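Local coordinates for hydrolase (Rhizobium meliloti, PDB 5HOE), which is an octameric carbohydrate acetylesterase of the GDSL-like (SGNH) hydrolase family, probably cleaving the ester bonds of acetylated carbohydrates, at residues V150-P155 with V191-A196; D99-M104 with P144-L149; T71-D76 with F114-Y119; D109-F114 with G166-G171. All blocks are in the same frame, centred on the assembly; numbering follows the deposited sequence.

In the fold
Contacts 1 and 2 lie in the core: both join strands of the central parallel sheet, and both use strand 147-152, which is paired with 192-195 in contact 1 and with 100-104 in contact 2. Their chemistry is repetitive, a ladder of backbone hydrogen bonds with aliphatic or aromatic side chains above and below. Contacts 3 and 4 are only partly buried and tie loops together. They share Phe114, and they touch where Asp109 of contact 4 meets Thr72 and Arg116 of contact 3 and where Tyr113 meets Asp76. There, side-chain hydroxyls, charges, waters and glycines do much of the work, and neighbouring subunits of the octamer come close.

Contact 1 of 4, residues V150-P155 with V191-A196; sequences VVAPPP and VEFFAA
Phe193 brings the edge of its ring up to the methyl of Ala152, CE1 to CB 3.9 Å. With CG anti to the backbone N (chi1 174°), the ring reaches forward past the carbonyl of Val150, and a residue as small as alanine suits the place where it arrives. Replacing Phe193 by an alanine would probably loosen this face of the sheet, since the packing on Ala152, Val150 and Tyr182 of helix 171-189 would go with the ring. On the other face Val151 and Phe194 lie side by side, CG1 of the valine at the ring edge, 4.1 Å from CD2, and Leu218 and Ile222 of helix 212-229 pack on the phenylalanine. Between the faces run four backbone hydrogen bonds: Val150 N donates to Glu192 O, 2.9 Å away, and Val150 O accepts from Phe194 N nearly along the C=O axis; Ala152 likewise bonds Phe194 O and Ala196 N, while Val151 turns to Ile103 instead. Pro153, Pro154 and Pro155, having no N-H to give, follow directly, and Pro154 CD rests on Ala196 CB. Parallel neighbours joined through intervening helices form a beta-alpha-beta crossover, here at one edge of the sheet of the SGNH-hydrolase alpha/beta fold.

Contact 2 of 4, residues D99-M104 with P144-L149; sequences DLVIIM and PAPKVL
Val101 O is gripped twice: by one hydrogen bond from Leu149 N, 2.9 Å long and almost straight (170° at the hydrogen), and by a softer CA-H contact from Val148. Lys147 O is held in the same way, by Val101 N at 2.9 Å and the CA-H of Leu100, and Leu149 O by Ile103 N at 3.0 Å and the CA-H of Ile102. The first rung is bent differently: Lys147 N reaches Asp99 O from above the carbonyl plane, 44° out of it. Strands 100-104 and 147-149 are parallel neighbours inside the central sheet of the SGNH-type alpha/beta fold, a beta-alpha-beta crossover through helix 118-133. Val101 lies alongside the ring of Pro146, CG2 to CG 4.0 Å, on the face packed by that helix, where Ile103 CD1 also meets Val148 CG1. On the face toward helix 212-229, Leu100 folds CD1 over the neighbouring backbone, 3.5 Å from Lys147 O, while Ile102 CG2 and Leu149 CD2 run side by side. Beta-branched valine and isoleucine suit the extended backbone, and leucine reaches across to the next strand. Charge is kept to the strand starts: Lys147 leads its amine away, and Asp99 OD1 takes the N-H of Ser18. The backbones of Leu100 and Ile102 pair with Leu20 and Phe22 of strand 17-23. Across this largely apolar sheet peptide groups thus satisfy one another, without need of polar side chains.

Contact 3 of 4, residues T71-D76 with F114-Y119; sequences TTSLDD and FHRTPY
Leu74 is the tight part of this contact, which ties the loop between strand 60-66 and helix 84-95 to the chain just before and at the start of helix 118-133. Its CD1 lies over a face of Phe114, 3.8 Å from the ring centroid, in a CH-pi contact, while CG sits above the centre of the Arg116 guanidinium, 3.4 Å from CZ. A branched aliphatic residue suits this spot, because CD1 can cover the ring while CG and CD2 cover the guanidinium. Thr71 CG2 adds to the packing, 3.7 Å from Phe114 CE2. Arg116, bent at its third torsion (chi3 -107°), is equally well held: NH1 and NH2 both donate to Ser73 OG, at 3.0 Å and 3.2 Å, the oxygen only 2° out of the guanidinium plane. The loose side is the solvent side, where a water donates to Ser73 O and is held weakly by Arg116 NH2, and where Asp75 is exposed. Replacing Arg116 by an alanine would remove both bonds to Ser73 and the salt bridge to Asp109, and would probably let the loop 71-76 shift. Asp109 OD2 receives both Arg116 NH1 and the hydroxyl of Thr72, which is likely to favour its ionised form. The arginine therefore works both as a flat surface for leucine and as a counter-charge, its plane fixed by the bonds around its rim.

Contact 4 of 4, residues D109-F114 with G166-G171; sequences DTKSYF and GMFGGG
Hydrogen bonds come first, and Ser112 makes both of those that join the segments directly. Its N-H points at Met167 O, 2.8 Å away, from above the carbonyl plane, while its OG, placed between the backbone N and the carbonyl carbon (chi1 60°), donates to Gly166 O at 2.9 Å. A small hydroxyl residue suits a site where backbone and side chain reach successive carbonyls at the end of helix 162-167; Gly166 O also accepts from Gly169 N. A water bridges the segments, donating to Thr110 O and Gly169 O, each 2.7 Å from it. Carbon contacts form a second group. The extended chain of Lys111 crosses Phe168 obliquely, with CG over a face of the ring, 4.0 Å from its centroid in a CH-pi contact, and runs beside Met167, CE to SD 3.7 Å. Thr110 OG1, bonded to Thr107 O, sits at the ring edge in plane. Close backbone approach is the third kind: Gly171 CA comes 3.4 Å from Thr110 O, and a beta carbon there would collide with Thr110 OG1. Tyr119 of a neighbouring subunit packs on Ser112 and Met167. The contact joins the loop after strand 100-104 to the end of helix 162-167 and the glycine-rich turn leading into helix 171-189. Lys111 thus spends its aliphatic length on packing, while Ser112 and the helix-end carbonyls do the polar joining.

Contact 1 of 4, residues V150-P155 with V191-A196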
loop_
_atom_site.group_PDB
_atom_site.type_symbol
_atom_site.label_atom_id
_atom_site.label_comp_id
_atom_site.label_asym_id
_atom_site.label_seq_id
_atom_site.Cartn_x
_atom_site.Cartn_y
_atom_site.Cartn_z
ATOM N N VAL A 150 -25.871 -16.107 14.453
ATOM C CA VAL A 150 -25.228 -16.621 13.246
ATOM C C VAL A 150 -26.229 -17.516 12.527
ATOM O O VAL A 150 -26.790 -18.439 13.128
ATOM C CB VAL A 150 -23.961 -17.416 13.613
ATOM C CG1 VAL A 150 -23.364 -18.098 12.386
ATOM C CG2 VAL A 150 -22.927 -16.499 14.277
ATOM N N VAL A 151 -26.449 -17.274 11.240
ATOM C CA VAL A 151 -27.362 -18.083 10.433
ATOM C C VAL A 151 -26.564 -18.752 9.336
ATOM O O VAL A 151 -25.982 -18.073 8.477
ATOM C CB VAL A 151 -28.499 -17.240 9.831
ATOM C CG1 VAL A 151 -29.465 -18.095 9.003
ATOM C CG2 VAL A 151 -29.249 -16.527 10.949
ATOM N N ALA A 152 -26.552 -20.078 9.343
ATOM C CA ALA A 152 -25.966 -20.783 8.221
ATOM C C ALA A 152 -26.962 -20.764 7.066
ATOM O O ALA A 152 -28.139 -21.114 7.260
ATOM C CB ALA A 152 -25.624 -22.231 8.585
ATOM N N PRO A 153 -26.555 -20.335 5.875
ATOM C CA PRO A 153 -27.477 -20.318 4.740
ATOM C C PRO A 153 -27.811 -21.733 4.300
ATOM O O PRO A 153 -27.075 -22.683 4.612
ATOM C CB PRO A 153 -26.677 -19.570 3.661
ATOM C CG PRO A 153 -25.246 -19.898 4.001
ATOM C CD PRO A 153 -25.193 -19.919 5.500
ATOM N N PRO A 154 -28.919 -21.926 3.582
ATOM C CA PRO A 154 -29.224 -23.264 3.075
ATOM C C PRO A 154 -28.220 -23.661 2.017
ATOM O O PRO A 154 -27.657 -22.798 1.314
ATOM C CB PRO A 154 -30.637 -23.104 2.482
ATOM C CG PRO A 154 -30.715 -21.686 2.069
ATOM C CD PRO A 154 -29.858 -20.907 3.075
ATOM N N PRO A 155 -27.944 -24.956 1.858
ATOM C CA PRO A 155 -26.999 -25.389 0.828
ATOM C C PRO A 155 -27.448 -24.991 -0.571
ATOM O O PRO A 155 -28.641 -24.874 -0.855
ATOM C CB PRO A 155 -26.992 -26.923 0.969
ATOM C CG PRO A 155 -27.474 -27.210 2.328
ATOM C CD PRO A 155 -28.429 -26.087 2.674
ATOM N N VAL A 191 -22.286 -17.276 21.180
ATOM C CA VAL A 191 -23.386 -16.536 20.570
ATOM C C VAL A 191 -24.468 -17.500 20.091
ATOM O O VAL A 191 -24.374 -18.722 20.289
ATOM C CB VAL A 191 -22.891 -15.614 19.430
ATOM C CG1 VAL A 191 -21.892 -14.574 19.958
ATOM C CG2 VAL A 191 -22.287 -16.421 18.283
ATOM N N GLU A 192 -25.501 -16.969 19.453
ATOM C CA GLU A 192 -26.638 -17.800 19.068
ATOM C C GLU A 192 -26.459 -18.322 17.648
ATOM O O GLU A 192 -25.712 -17.756 16.856
ATOM C CB GLU A 192 -27.938 -17.003 19.162
ATOM C CG GLU A 192 -28.180 -16.332 20.525
ATOM C CD GLU A 192 -28.384 -17.317 21.658
ATOM O OE1 GLU A 192 -28.990 -18.389 21.436
ATOM O OE2 GLU A 192 -27.947 -17.015 22.788
ATOM N N PHE A 193 -27.159 -19.420 17.335
ATOM C CA PHE A 193 -27.022 -20.092 16.049
ATOM C C PHE A 193 -28.362 -20.600 15.524
ATOM O O PHE A 193 -29.189 -21.116 16.290
ATOM C CB PHE A 193 -26.077 -21.298 16.124
ATOM C CG PHE A 193 -26.031 -22.094 14.849
ATOM C CD1 PHE A 193 -25.444 -21.564 13.708
ATOM C CD2 PHE A 193 -26.581 -23.364 14.781
ATOM C CE1 PHE A 193 -25.411 -22.272 12.525
ATOM C CE2 PHE A 193 -26.547 -24.081 13.594
ATOM C CZ PHE A 193 -25.940 -23.538 12.465
ATOM N N PHE A 194 -28.549 -20.486 14.202
ATOM C CA PHE A 194 -29.730 -21.019 13.514
ATOM C C PHE A 194 -29.329 -21.563 12.154
ATOM O O PHE A 194 -28.705 -20.853 11.363
ATOM C CB PHE A 194 -30.823 -19.955 13.343
ATOM C CG PHE A 194 -32.010 -20.452 12.574
ATOM C CD1 PHE A 194 -32.820 -21.445 13.104
ATOM C CD2 PHE A 194 -32.302 -19.971 11.302
ATOM C CE1 PHE A 194 -33.908 -21.922 12.391
ATOM C CE2 PHE A 194 -33.381 -20.453 10.603
ATOM C CZ PHE A 194 -34.178 -21.426 11.143
ATOM N N ALA A 195 -29.660 -22.827 11.888
ATOM C CA ALA A 195 -29.383 -23.441 10.590
ATOM C C ALA A 195 -30.584 -23.240 9.665
ATOM O O ALA A 195 -31.629 -23.870 9.833
ATOM C CB ALA A 195 -29.075 -24.925 10.747
ATOM N N ALA A 196 -30.446 -22.352 8.682
ATOM C CA ALA A 196 -31.569 -22.139 7.772
ATOM C C ALA A 196 -31.978 -23.439 7.086
ATOM O O ALA A 196 -33.170 -23.659 6.835
ATOM C CB ALA A 196 -31.223 -21.056 6.748
#

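Contact 2 of 4, residues D99-M104 with P144-L149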
loop_
_atom_site.group_PDB
_atom_site.type_symbol
_atom_site.label_atom_id
_atom_site.label_comp_id
_atom_site.label_asym_id
_atom_site.label_seq_id
_atom_site.Cartn_x
_atom_site.Cartn_y
_atom_site.Cartn_z
ATOM N N ASP A 99 -29.954 -4.320 19.737
ATOM C CA ASP A 99 -30.109 -5.464 20.624
ATOM C C ASP A 99 -29.565 -6.756 20.028
ATOM O O ASP A 99 -29.106 -7.623 20.777
ATOM C CB ASP A 99 -31.589 -5.650 20.989
ATOM C CG ASP A 99 -32.157 -4.458 21.724
ATOM O OD1 ASP A 99 -32.580 -3.502 21.052
ATOM O OD2 ASP A 99 -32.190 -4.481 22.969
ATOM N N LEU A 100 -29.583 -6.894 18.701
ATOM C CA LEU A 100 -29.237 -8.145 18.040
ATOM C C LEU A 100 -28.765 -7.846 16.618
ATOM O O LEU A 100 -29.358 -7.011 15.923
ATOM C CB LEU A 100 -30.461 -9.064 17.974
ATOM C CG LEU A 100 -30.249 -10.399 17.249
ATOM C CD1 LEU A 100 -29.225 -11.292 17.972
ATOM C CD2 LEU A 100 -31.576 -11.141 17.098
ATOM N N VAL A 101 -27.720 -8.553 16.188
ATOM C CA VAL A 101 -27.271 -8.557 14.805
ATOM C C VAL A 101 -27.433 -9.977 14.298
ATOM O O VAL A 101 -26.917 -10.914 14.913
ATOM C CB VAL A 101 -25.812 -8.094 14.676
ATOM C CG1 VAL A 101 -25.371 -8.109 13.235
ATOM C CG2 VAL A 101 -25.649 -6.695 15.249
ATOM N N ILE A 102 -28.201 -10.134 13.214
ATOM C CA ILE A 102 -28.380 -11.412 12.530
ATOM C C ILE A 102 -27.486 -11.395 11.298
ATOM O O ILE A 102 -27.576 -10.471 10.482
ATOM C CB ILE A 102 -29.850 -11.631 12.121
ATOM C CG1 ILE A 102 -30.765 -11.486 13.343
ATOM C CG2 ILE A 102 -30.025 -13.014 11.483
ATOM C CD1 ILE A 102 -32.244 -11.546 13.041
ATOM N N ILE A 103 -26.623 -12.403 11.162
ATOM C CA ILE A 103 -25.657 -12.479 10.071
ATOM C C ILE A 103 -25.923 -13.747 9.283
ATOM O O ILE A 103 -25.741 -14.851 9.808
ATOM C CB ILE A 103 -24.208 -12.494 10.577
ATOM C CG1 ILE A 103 -23.965 -11.367 11.591
ATOM C CG2 ILE A 103 -23.274 -12.351 9.390
ATOM C CD1 ILE A 103 -22.562 -11.358 12.192
ATOM N N MET A 104 -26.325 -13.599 8.017
ATOM C CA MET A 104 -26.492 -14.742 7.123
ATOM C C MET A 104 -25.596 -14.495 5.906
ATOM O O MET A 104 -25.977 -13.775 4.979
ATOM C CB MET A 104 -27.949 -14.986 6.717
ATOM C CG MET A 104 -28.086 -16.306 5.920
ATOM S SD MET A 104 -29.761 -16.952 5.633
ATOM C CE MET A 104 -30.398 -15.495 4.867
ATOM N N PRO A 144 -24.351 -0.836 24.887
ATOM C CA PRO A 144 -23.608 -2.099 24.970
ATOM C C PRO A 144 -23.516 -2.807 23.624
ATOM O O PRO A 144 -24.207 -2.485 22.659
ATOM C CB PRO A 144 -24.461 -2.938 25.928
ATOM C CG PRO A 144 -25.845 -2.456 25.680
ATOM C CD PRO A 144 -25.697 -0.961 25.471
ATOM N N ALA A 145 -22.652 -3.811 23.593
ATOM C CA ALA A 145 -22.578 -4.663 22.420
ATOM C C ALA A 145 -23.883 -5.443 22.235
ATOM O O ALA A 145 -24.474 -5.929 23.217
ATOM C CB ALA A 145 -21.412 -5.642 22.526
ATOM N N PRO A 146 -24.347 -5.589 20.994
ATOM C CA PRO A 146 -25.514 -6.430 20.710
ATOM C C PRO A 146 -25.198 -7.901 20.903
ATOM O O PRO A 146 -24.040 -8.320 20.896
ATOM C CB PRO A 146 -25.775 -6.173 19.216
ATOM C CG PRO A 146 -24.877 -5.087 18.799
ATOM C CD PRO A 146 -23.770 -5.019 19.766
ATOM N N LYS A 147 -26.262 -8.695 21.025
ATOM C CA LYS A 147 -26.149 -10.134 20.837
ATOM C C LYS A 147 -25.994 -10.448 19.345
ATOM O O LYS A 147 -26.215 -9.594 18.469
ATOM C CB LYS A 147 -27.383 -10.838 21.410
ATOM C CG LYS A 147 -27.502 -10.718 22.931
ATOM C CD LYS A 147 -28.773 -11.354 23.452
ATOM C CE LYS A 147 -28.724 -11.524 24.979
ATOM N NZ LYS A 147 -28.431 -10.237 25.662
ATOM N N VAL A 148 -25.615 -11.695 19.049
ATOM C CA VAL A 148 -25.338 -12.135 17.683
ATOM C C VAL A 148 -26.112 -13.420 17.412
ATOM O O VAL A 148 -26.070 -14.363 18.214
ATOM C CB VAL A 148 -23.833 -12.371 17.432
ATOM C CG1 VAL A 148 -23.595 -12.844 15.999
ATOM C CG2 VAL A 148 -23.052 -11.099 17.682
ATOM N N LEU A 149 -26.795 -13.472 16.267
ATOM C CA LEU A 149 -27.370 -14.713 15.763
ATOM C C LEU A 149 -26.674 -15.040 14.447
ATOM O O LEU A 149 -26.854 -14.329 13.454
ATOM C CB LEU A 149 -28.876 -14.589 15.583
ATOM C CG LEU A 149 -29.571 -15.790 14.938
ATOM C CD1 LEU A 149 -29.400 -17.082 15.756
ATOM C CD2 LEU A 149 -31.044 -15.476 14.711
#

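Contact 3 of 4, residues T71-D76 with F114-Y119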
loop_
_atom_site.group_PDB
_atom_site.type_symbol
_atom_site.label_atom_id
_atom_site.label_comp_id
_atom_site.label_asym_id
_atom_site.label_seq_id
_atom_site.Cartn_x
_atom_site.Cartn_y
_atom_site.Cartn_z
ATOM N N THR A 71 -19.558 -11.185 0.479
ATOM C CA THR A 71 -18.810 -12.258 1.137
ATOM C C THR A 71 -18.643 -11.956 2.636
ATOM O O THR A 71 -18.836 -10.828 3.097
ATOM C CB THR A 71 -17.414 -12.368 0.535
ATOM O OG1 THR A 71 -16.630 -11.213 0.904
ATOM C CG2 THR A 71 -17.464 -12.526 -0.979
ATOM N N THR A 72 -18.175 -12.951 3.394
ATOM C CA THR A 72 -17.861 -12.679 4.801
ATOM C C THR A 72 -16.698 -11.674 4.931
ATOM O O THR A 72 -16.815 -10.629 5.597
ATOM C CB THR A 72 -17.526 -13.971 5.576
ATOM O OG1 THR A 72 -16.323 -14.568 5.080
ATOM C CG2 THR A 72 -18.668 -14.976 5.562
ATOM N N SER A 73 -15.558 -11.981 4.288
ATOM C CA SER A 73 -14.320 -11.257 4.551
ATOM C C SER A 73 -13.374 -11.278 3.368
ATOM O O SER A 73 -12.150 -11.172 3.554
ATOM C CB SER A 73 -13.599 -11.849 5.757
ATOM O OG SER A 73 -13.332 -13.234 5.581
ATOM N N LEU A 74 -13.906 -11.403 2.159
ATOM C CA LEU A 74 -13.091 -11.515 0.957
ATOM C C LEU A 74 -13.294 -10.309 0.053
ATOM O O LEU A 74 -14.424 -9.862 -0.155
ATOM C CB LEU A 74 -13.481 -12.760 0.162
ATOM C CG LEU A 74 -13.149 -14.112 0.771
ATOM C CD1 LEU A 74 -14.022 -15.163 0.117
ATOM C CD2 LEU A 74 -11.679 -14.420 0.517
ATOM N N ASP A 75 -12.205 -9.825 -0.541
ATOM C CA ASP A 75 -12.304 -8.819 -1.595
ATOM C C ASP A 75 -12.620 -9.508 -2.925
ATOM O O ASP A 75 -11.881 -10.393 -3.361
ATOM C CB ASP A 75 -10.999 -8.043 -1.731
ATOM C CG ASP A 75 -10.688 -7.175 -0.527
ATOM O OD1 ASP A 75 -11.607 -6.746 0.198
ATOM O OD2 ASP A 75 -9.492 -6.906 -0.307
ATOM N N ASP A 76 -13.720 -9.123 -3.553
ATOM C CA ASP A 76 -14.071 -9.673 -4.862
ATOM C C ASP A 76 -13.261 -8.969 -5.954
ATOM O O ASP A 76 -13.141 -7.734 -5.951
ATOM C CB ASP A 76 -15.571 -9.490 -5.117
ATOM C CG ASP A 76 -16.082 -10.247 -6.341
ATOM O OD1 ASP A 76 -15.762 -9.865 -7.485
ATOM O OD2 ASP A 76 -16.868 -11.202 -6.160
ATOM N N PHE A 114 -12.686 -17.863 -5.519
ATOM C CA PHE A 114 -12.119 -17.509 -4.215
ATOM C C PHE A 114 -11.268 -18.625 -3.594
ATOM O O PHE A 114 -10.428 -18.340 -2.732
ATOM C CB PHE A 114 -13.218 -17.148 -3.213
ATOM C CG PHE A 114 -13.890 -15.810 -3.461
ATOM C CD1 PHE A 114 -13.151 -14.647 -3.600
ATOM C CD2 PHE A 114 -15.284 -15.724 -3.491
ATOM C CE1 PHE A 114 -13.788 -13.438 -3.793
ATOM C CE2 PHE A 114 -15.929 -14.518 -3.683
ATOM C CZ PHE A 114 -15.201 -13.373 -3.827
ATOM N N HIS A 115 -11.477 -19.884 -3.979
ATOM C CA HIS A 115 -10.628 -20.992 -3.511
ATOM C C HIS A 115 -10.515 -21.030 -1.987
ATOM O O HIS A 115 -9.436 -21.226 -1.421
ATOM C CB HIS A 115 -9.251 -20.934 -4.174
ATOM C CG HIS A 115 -9.318 -20.958 -5.666
ATOM N ND1 HIS A 115 -9.515 -22.122 -6.379
ATOM C CD2 HIS A 115 -9.274 -19.958 -6.577
ATOM C CE1 HIS A 115 -9.562 -21.838 -7.670
ATOM N NE2 HIS A 115 -9.412 -20.535 -7.816
ATOM N N ARG A 116 -11.648 -20.863 -1.311
ATOM C CA ARG A 116 -11.682 -20.862 0.148
ATOM C C ARG A 116 -12.148 -22.230 0.640
ATOM O O ARG A 116 -13.026 -22.849 0.038
ATOM C CB ARG A 116 -12.630 -19.761 0.662
ATOM C CG ARG A 116 -12.522 -19.458 2.134
ATOM C CD ARG A 116 -13.149 -18.089 2.492
ATOM N NE ARG A 116 -12.149 -17.058 2.808
ATOM C CZ ARG A 116 -12.411 -15.971 3.535
ATOM N NH1 ARG A 116 -13.643 -15.780 4.004
ATOM N NH2 ARG A 116 -11.460 -15.072 3.791
ATOM N N THR A 117 -11.557 -22.698 1.742
ATOM C CA THR A 117 -12.020 -23.920 2.386
ATOM C C THR A 117 -13.227 -23.601 3.262
ATOM O O THR A 117 -13.406 -22.461 3.689
ATOM C CB THR A 117 -10.939 -24.480 3.313
ATOM O OG1 THR A 117 -10.717 -23.556 4.391
ATOM C CG2 THR A 117 -9.625 -24.744 2.575
ATOM N N PRO A 118 -14.054 -24.600 3.574
ATOM C CA PRO A 118 -15.170 -24.357 4.513
ATOM C C PRO A 118 -14.740 -23.742 5.840
ATOM O O PRO A 118 -15.410 -22.822 6.334
ATOM C CB PRO A 118 -15.801 -25.748 4.671
ATOM C CG PRO A 118 -15.501 -26.407 3.362
ATOM C CD PRO A 118 -14.132 -25.944 2.976
ATOM N N TYR A 119 -13.628 -24.201 6.421
ATOM C CA TYR A 119 -13.185 -23.617 7.681
ATOM C C TYR A 119 -12.855 -22.141 7.525
ATOM O O TYR A 119 -13.214 -21.331 8.386
ATOM C CB TYR A 119 -11.997 -24.377 8.282
ATOM C CG TYR A 119 -11.745 -23.903 9.680
ATOM C CD1 TYR A 119 -12.503 -24.381 10.735
ATOM C CD2 TYR A 119 -10.802 -22.912 9.942
ATOM C CE1 TYR A 119 -12.307 -23.919 12.022
ATOM C CE2 TYR A 119 -10.612 -22.434 11.232
ATOM C CZ TYR A 119 -11.361 -22.947 12.259
ATOM O OH TYR A 119 -11.157 -22.465 13.532
HETATM O O HOH W 1 -10.258 -12.616 5.693
#

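Contact 4 of 4, residues D109-F114 with G166-G171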
loop_
_atom_site.group_PDB
_atom_site.type_symbol
_atom_site.label_atom_id
_atom_site.label_comp_id
_atom_site.label_asym_id
_atom_site.label_seq_id
_atom_site.Cartn_x
_atom_site.Cartn_y
_atom_site.Cartn_z
ATOM N N ASP A 109 -18.712 -16.843 -0.490
ATOM C CA ASP A 109 -17.348 -17.296 -0.288
ATOM C C ASP A 109 -17.066 -18.643 -0.962
ATOM O O ASP A 109 -15.885 -19.001 -1.131
ATOM C CB ASP A 109 -17.084 -17.494 1.199
ATOM C CG ASP A 109 -17.216 -16.226 2.043
ATOM O OD1 ASP A 109 -18.206 -15.454 1.918
ATOM O OD2 ASP A 109 -16.343 -16.069 2.921
ATOM N N THR A 110 -18.104 -19.414 -1.310
ATOM C CA THR A 110 -17.934 -20.709 -1.964
ATOM C C THR A 110 -17.713 -20.602 -3.468
ATOM O O THR A 110 -17.528 -21.641 -4.115
ATOM C CB THR A 110 -19.135 -21.641 -1.713
ATOM O OG1 THR A 110 -20.262 -21.264 -2.530
ATOM C CG2 THR A 110 -19.528 -21.693 -0.213
ATOM N N LYS A 111 -17.717 -19.399 -4.042
ATOM C CA LYS A 111 -17.503 -19.260 -5.477
ATOM C C LYS A 111 -16.135 -19.795 -5.887
ATOM O O LYS A 111 -15.162 -19.760 -5.122
ATOM C CB LYS A 111 -17.651 -17.797 -5.888
ATOM C CG LYS A 111 -19.103 -17.268 -5.838
ATOM C CD LYS A 111 -19.162 -15.805 -6.240
ATOM C CE LYS A 111 -20.581 -15.252 -6.223
ATOM N NZ LYS A 111 -20.604 -13.823 -6.611
ATOM N N SER A 112 -16.090 -20.303 -7.124
ATOM C CA SER A 112 -14.917 -21.008 -7.632
ATOM C C SER A 112 -13.647 -20.159 -7.519
ATOM O O SER A 112 -12.602 -20.641 -7.068
ATOM C CB SER A 112 -15.176 -21.401 -9.081
ATOM O OG SER A 112 -15.407 -20.237 -9.879
ATOM N N TYR A 113 -13.714 -18.892 -7.916
ATOM C CA TYR A 113 -12.516 -18.056 -7.994
ATOM C C TYR A 113 -12.003 -17.575 -6.633
ATOM O O TYR A 113 -10.937 -16.959 -6.594
ATOM C CB TYR A 113 -12.774 -16.875 -8.923
ATOM C CG TYR A 113 -13.971 -16.006 -8.590
ATOM C CD1 TYR A 113 -13.887 -15.035 -7.605
ATOM C CD2 TYR A 113 -15.164 -16.119 -9.286
ATOM C CE1 TYR A 113 -14.973 -14.210 -7.302
ATOM C CE2 TYR A 113 -16.241 -15.297 -9.003
ATOM C CZ TYR A 113 -16.143 -14.344 -8.012
ATOM O OH TYR A 113 -17.222 -13.530 -7.734
ATOM N N PHE A 114 -12.686 -17.863 -5.519
ATOM C CA PHE A 114 -12.119 -17.509 -4.215
ATOM C C PHE A 114 -11.268 -18.625 -3.594
ATOM O O PHE A 114 -10.428 -18.340 -2.732
ATOM C CB PHE A 114 -13.218 -17.148 -3.213
ATOM C CG PHE A 114 -13.890 -15.810 -3.461
ATOM C CD1 PHE A 114 -13.151 -14.647 -3.600
ATOM C CD2 PHE A 114 -15.284 -15.724 -3.491
ATOM C CE1 PHE A 114 -13.788 -13.438 -3.793
ATOM C CE2 PHE A 114 -15.929 -14.518 -3.683
ATOM C CZ PHE A 114 -15.201 -13.373 -3.827
ATOM N N GLY A 166 -20.370 -22.267 -13.444
ATOM C CA GLY A 166 -18.950 -21.966 -13.328
ATOM C C GLY A 166 -18.640 -21.104 -12.119
ATOM O O GLY A 166 -17.643 -21.315 -11.425
ATOM N N MET A 167 -19.499 -20.130 -11.849
ATOM C CA MET A 167 -19.290 -19.216 -10.731
ATOM C C MET A 167 -19.201 -19.967 -9.412
ATOM O O MET A 167 -18.414 -19.596 -8.538
ATOM C CB MET A 167 -20.450 -18.219 -10.674
ATOM C CG MET A 167 -20.215 -17.057 -9.772
ATOM S SD MET A 167 -21.645 -15.942 -9.690
ATOM C CE MET A 167 -21.732 -15.365 -11.398
ATOM N N PHE A 168 -20.001 -21.030 -9.255
ATOM C CA PHE A 168 -20.070 -21.797 -8.014
ATOM C C PHE A 168 -19.417 -23.178 -8.107
ATOM O O PHE A 168 -19.659 -24.037 -7.245
ATOM C CB PHE A 168 -21.515 -21.881 -7.514
ATOM C CG PHE A 168 -22.000 -20.587 -6.922
ATOM C CD1 PHE A 168 -21.709 -20.266 -5.606
ATOM C CD2 PHE A 168 -22.745 -19.689 -7.670
ATOM C CE1 PHE A 168 -22.121 -19.077 -5.072
ATOM C CE2 PHE A 168 -23.167 -18.494 -7.115
ATOM C CZ PHE A 168 -22.875 -18.201 -5.815
ATOM N N GLY A 169 -18.547 -23.386 -9.086
ATOM C CA GLY A 169 -17.798 -24.633 -9.178
ATOM C C GLY A 169 -17.101 -25.009 -7.888
ATOM O O GLY A 169 -16.366 -24.203 -7.321
ATOM N N GLY A 170 -17.336 -26.223 -7.402
ATOM C CA GLY A 170 -16.802 -26.642 -6.124
ATOM C C GLY A 170 -17.573 -26.152 -4.917
ATOM O O GLY A 170 -17.262 -26.577 -3.793
ATOM N N GLY A 171 -18.559 -25.266 -5.105
ATOM C CA GLY A 171 -19.190 -24.617 -3.972
ATOM C C GLY A 171 -20.232 -25.427 -3.256
ATOM O O GLY A 171 -20.437 -25.220 -2.060
HETATM O O HOH W 2 -15.574 -23.411 -4.885
#